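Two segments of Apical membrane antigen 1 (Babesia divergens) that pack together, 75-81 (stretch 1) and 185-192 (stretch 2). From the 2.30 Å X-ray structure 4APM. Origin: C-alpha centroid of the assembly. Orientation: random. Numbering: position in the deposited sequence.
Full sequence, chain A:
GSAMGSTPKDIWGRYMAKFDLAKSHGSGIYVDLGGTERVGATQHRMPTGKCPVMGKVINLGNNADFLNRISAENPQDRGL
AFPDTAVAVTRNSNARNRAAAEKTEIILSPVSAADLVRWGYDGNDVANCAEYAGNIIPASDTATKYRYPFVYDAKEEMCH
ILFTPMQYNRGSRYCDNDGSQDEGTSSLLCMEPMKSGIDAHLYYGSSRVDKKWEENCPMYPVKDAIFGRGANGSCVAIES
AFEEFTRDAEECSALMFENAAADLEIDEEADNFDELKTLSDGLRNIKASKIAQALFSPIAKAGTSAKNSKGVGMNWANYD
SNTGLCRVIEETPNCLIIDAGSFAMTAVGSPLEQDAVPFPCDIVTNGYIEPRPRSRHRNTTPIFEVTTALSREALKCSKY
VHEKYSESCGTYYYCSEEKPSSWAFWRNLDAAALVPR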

ATOM      1  N   PRO A  75       6.354  20.112 -25.854  1.00 51.71           N
ATOM      2  CA  PRO A  75       6.636  20.193 -24.418  1.00 51.28           C
ATOM      3  C   PRO A  75       5.396  19.971 -23.545  1.00 49.85           C
ATOM      4  O   PRO A  75       5.520  19.637 -22.372  1.00 51.40           O
ATOM      5  N   GLN A  76       4.211  20.185 -24.092  1.00 49.69           N
ATOM      6  CA  GLN A  76       3.009  20.041 -23.282  1.00 50.25           C
ATOM      7  C   GLN A  76       2.665  18.573 -23.118  1.00 46.40           C
ATOM      8  O   GLN A  76       1.753  18.216 -22.366  1.00 51.07           O
ATOM      9  N   ASP A  77       3.424  17.725 -23.798  1.00 46.82           N
ATOM     10  CA  ASP A  77       3.090  16.309 -23.906  1.00 47.70           C
ATOM     11  C   ASP A  77       4.078  15.459 -23.126  1.00 44.30           C
ATOM     12  O   ASP A  77       3.868  14.255 -22.958  1.00 43.94           O
ATOM     13  N   ARG A  78       5.167  16.083 -22.681  1.00 41.34           N
ATOM     14  CA  ARG A  78       6.292  15.352 -22.102  1.00 41.69           C
ATOM     15  C   ARG A  78       5.951  14.780 -20.734  1.00 41.13           C
ATOM     16  O   ARG A  78       5.500  15.503 -19.835  1.00 39.02           O
ATOM     17  N   GLY A  79       6.163  13.477 -20.592  1.00 37.58           N
ATOM     18  CA  GLY A  79       6.011  12.805 -19.317  1.00 38.33           C
ATOM     19  C   GLY A  79       7.376  12.525 -18.740  1.00 37.56           C
ATOM     20  O   GLY A  79       8.320  13.278 -18.975  1.00 37.87           O
ATOM     21  N   LEU A  80       7.491  11.378 -18.077  1.00 36.09           N
ATOM     22  CA  LEU A  80       8.658  11.013 -17.289  1.00 33.09           C
ATOM     23  C   LEU A  80       9.324   9.767 -17.872  1.00 34.34           C
ATOM     24  O   LEU A  80      10.395   9.338 -17.396  1.00 32.61           O
ATOM     25  N   ALA A  81       8.654   9.152 -18.846  1.00 29.01           N
ATOM     26  CA  ALA A  81       9.076   7.873 -19.411  1.00 30.97           C
ATOM     27  C   ALA A  81      10.348   7.997 -20.231  1.00 33.91           C
ATOM     28  O   ALA A  81      10.607   9.045 -20.851  1.00 31.85           O
ATOM     29  N   THR A 185      -0.725  25.924 -16.761  1.00 75.61           N
ATOM     30  CA  THR A 185       0.104  24.728 -16.631  1.00 76.41           C
ATOM     31  C   THR A 185       1.592  25.095 -16.542  1.00 73.18           C
ATOM     32  O   THR A 185       2.098  25.875 -17.354  1.00 76.49           O
ATOM     33  N   SER A 186       2.274  24.572 -15.522  1.00 74.41           N
ATOM     34  CA  SER A 186       3.711  24.818 -15.353  1.00 72.89           C
ATOM     35  C   SER A 186       4.506  23.872 -16.236  1.00 66.41           C
ATOM     36  O   SER A 186       3.991  23.334 -17.222  1.00 70.41           O
ATOM     37  N   SER A 187       5.766  23.670 -15.874  1.00 62.77           N
ATOM     38  CA  SER A 187       6.563  22.626 -16.485  1.00 64.23           C
ATOM     39  C   SER A 187       6.229  21.253 -15.903  1.00 62.39           C
ATOM     40  O   SER A 187       5.671  21.133 -14.799  1.00 57.88           O
ATOM     41  N   LEU A 188       6.563  20.224 -16.669  1.00 57.67           N
ATOM     42  CA  LEU A 188       6.641  18.860 -16.172  1.00 53.75           C
ATOM     43  C   LEU A 188       7.360  18.744 -14.811  1.00 59.92           C
ATOM     44  O   LEU A 188       7.001  17.895 -13.997  1.00 59.25           O
ATOM     45  N   LEU A 189       8.297  19.657 -14.531  1.00 57.90           N
ATOM     46  CA  LEU A 189       9.137  19.565 -13.326  1.00 53.98           C
ATOM     47  C   LEU A 189       8.395  19.933 -12.052  1.00 52.15           C
ATOM     48  O   LEU A 189       8.944  19.833 -10.945  1.00 52.31           O
ATOM     49  N   CYS A 190       7.165  20.398 -12.210  1.00 50.12           N
ATOM     50  CA  CYS A 190       6.302  20.651 -11.070  1.00 50.14           C
ATOM     51  C   CYS A 190       5.412  19.440 -10.889  1.00 44.00           C
ATOM     52  O   CYS A 190       4.607  19.125 -11.758  1.00 45.24           O
ATOM     53  N   MET A 191       5.594  18.717  -9.795  1.00 43.15           N
ATOM     54  CA  MET A 191       5.003  17.381  -9.706  1.00 40.54           C
ATOM     55  C   MET A 191       4.707  16.930  -8.285  1.00 35.12           C
ATOM     56  O   MET A 191       5.348  17.371  -7.321  1.00 34.92           O
ATOM     57  N   GLU A 192       3.719  16.057  -8.165  1.00 34.21           N
ATOM     58  CA  GLU A 192       3.508  15.290  -6.943  1.00 31.31           C
ATOM     59  C   GLU A 192       2.896  13.939  -7.248  1.00 29.95           C
ATOM     60  O   GLU A 192       2.157  13.809  -8.222  1.00 32.87           O
TER

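This is a small, mostly loop-to-loop contact, 258 Å² of buried surface summed over both sides, in which a short apolar cluster centred on Leu 188 is joined by one side-chain hydrogen bond between Gln 76 and Thr 185. The backbones stay well apart: the nearest CA atoms, those of Gly 79 and Leu 188, are 6.9 Å from each other, and no backbone hydrogen bond crosses the gap.

Leu 188 gives up the most surface of any residue here, 70 Å². It lies in a type I turn from Ser 187 to Cys 190, closed by a hydrogen bond from Cys 190 N to Ser 187 O of 3.1 Å; its CB points toward the other stretch, while those of Ser 187 and Leu 189 point away. The chi1 of Leu 188 lies between wells at 127°, with chi2 t. Leu 188 CD1 comes 3.5 Å from Gly 79 O and 3.8 Å from Arg 78 CB. Gly 79 thus takes part through its carbonyl, having no side chain to offer.

Leu 80 completes the apolar patch from the other side of the gap. Its CA-to-CB bond runs sideways, yet the end of the side chain comes nearer, with chi1 at -101° and chi2 at 27°, both off the usual wells. A single methyl serves two neighbours: Leu 80 CD1 is 4.3 Å from Leu 188 CG and 4.4 Å from Met 191 CE. Met 191, at the start of a strand, points toward stretch 1 and, with chi angles p, t and p, brings its terminal methyl to Leu 80. Both are loose van der Waals contacts.

Arg 78 divides its side chain between two environments. The CB points toward stretch 2 and meets Leu 188, but from there the chain, m at chi1 and t at chi2 and chi3, leads away, and its NE and NH2 are hydrogen-bonded elsewhere in the structure.

The polar link joins two exposed residues. Gln 76 starts sideways, with chi1 off-well at -94° and chi2 m, and its end bends across to Thr 185, whose CB points toward stretch 1 with chi1 p. Thr 185 OG1 donates to Gln 76 OE1 at 2.6 Å, a short bond. The rule to read here is economical: one leucine on a turn points in and meets a carbonyl, an arginine CB and a leucine, and an exposed amide-hydroxyl pair adds a directional tie.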

ATOM      1  CB  PRO A  75       7.148  21.629 -24.234  1.00 46.51           C
ATOM      2  CG  PRO A  75       7.602  22.062 -25.581  1.00 44.29           C
ATOM      3  CD  PRO A  75       6.682  21.370 -26.548  1.00 49.65           C
ATOM      4  CB  GLN A  76       1.830  20.826 -23.878  0.60 45.10           C
ATOM      5  CG  GLN A  76       1.664  22.232 -23.309  0.60 47.00           C
ATOM      6  CD  GLN A  76       1.123  22.243 -21.884  0.60 51.04           C
ATOM      7  OE1 GLN A  76       1.747  22.796 -20.970  0.60 47.21           O
ATOM      8  NE2 GLN A  76      -0.045  21.637 -21.687  0.60 45.64           N
ATOM      9  CB  ASP A  77       3.102  15.866 -25.370  1.00 48.29           C
ATOM     10  CG  ASP A  77       1.834  16.236 -26.104  1.00 56.21           C
ATOM     11  OD1 ASP A  77       0.872  16.669 -25.445  1.00 59.84           O
ATOM     12  OD2 ASP A  77       1.808  16.104 -27.348  1.00 59.89           O
ATOM     13  CB  ARG A  78       7.530  16.243 -22.003  1.00 39.60           C
ATOM     14  CG  ARG A  78       7.922  16.834 -23.327  1.00 42.23           C
ATOM     15  CD  ARG A  78       9.277  17.500 -23.297  1.00 45.93           C
ATOM     16  NE  ARG A  78       9.688  17.723 -24.675  1.00 55.42           N
ATOM     17  CZ  ARG A  78      10.137  18.870 -25.158  1.00 51.16           C
ATOM     18  NH1 ARG A  78      10.332  19.910 -24.359  1.00 46.22           N
ATOM     19  NH2 ARG A  78      10.466  18.945 -26.434  1.00 54.00           N
ATOM     20  CB  LEU A  80       8.210  10.692 -15.865  1.00 33.75           C
ATOM     21  CG  LEU A  80       8.371  11.702 -14.732  1.00 34.17           C
ATOM     22  CD1 LEU A  80       8.353  13.128 -15.234  1.00 25.22           C
ATOM     23  CD2 LEU A  80       7.346  11.460 -13.637  1.00 29.35           C
ATOM     24  CB  ALA A  81       7.964   7.283 -20.266  1.00 34.34           C
ATOM     25  CB  THR A 185      -0.146  23.715 -17.785  1.00 75.24           C
ATOM     26  OG1 THR A 185       0.718  24.002 -18.893  1.00 73.77           O
ATOM     27  CG2 THR A 185      -1.614  23.741 -18.245  1.00 71.89           C
ATOM     28  CB  SER A 186       4.156  24.635 -13.889  1.00 69.42           C
ATOM     29  OG  SER A 186       3.152  25.034 -12.972  1.00 75.82           O
ATOM     30  CB  SER A 187       8.050  22.924 -16.307  1.00 62.03           C
ATOM     31  OG  SER A 187       8.341  23.138 -14.946  1.00 60.98           O
ATOM     32  CB  LEU A 188       7.255  17.948 -17.258  1.00 50.01           C
ATOM     33  CG  LEU A 188       8.458  17.008 -17.117  1.00 53.62           C
ATOM     34  CD1 LEU A 188       8.963  16.636 -18.499  1.00 54.93           C
ATOM     35  CD2 LEU A 188       9.601  17.604 -16.325  1.00 52.70           C
ATOM     36  CB  LEU A 189      10.401  20.425 -13.452  1.00 53.48           C
ATOM     37  CG  LEU A 189      11.474  19.965 -14.456  1.00 61.39           C
ATOM     38  CD1 LEU A 189      12.524  21.055 -14.719  1.00 53.06           C
ATOM     39  CD2 LEU A 189      12.130  18.664 -14.015  1.00 49.60           C
ATOM     40  CB  CYS A 190       5.448  21.886 -11.326  1.00 54.97           C
ATOM     41  SG  CYS A 190       4.225  22.203 -10.041  1.00 63.54           S
ATOM     42  CB  MET A 191       5.884  16.350 -10.442  1.00 40.50           C
ATOM     43  CG  MET A 191       7.203  16.041  -9.763  1.00 37.41           C
ATOM     44  SD  MET A 191       8.254  14.910 -10.708  1.00 40.56           S
ATOM     45  CE  MET A 191       8.868  15.998 -11.996  1.00 35.30           C
ATOM     46  CB  GLU A 192       2.600  16.049  -5.987  1.00 34.03           C
ATOM     47  CG  GLU A 192       1.290  16.523  -6.584  1.00 39.40           C
ATOM     48  CD  GLU A 192       0.511  17.339  -5.581  1.00 43.47           C
ATOM     49  OE1 GLU A 192       1.137  18.116  -4.836  1.00 47.18           O
ATOM     50  OE2 GLU A 192      -0.711  17.164  -5.488  1.00 47.85           O
TER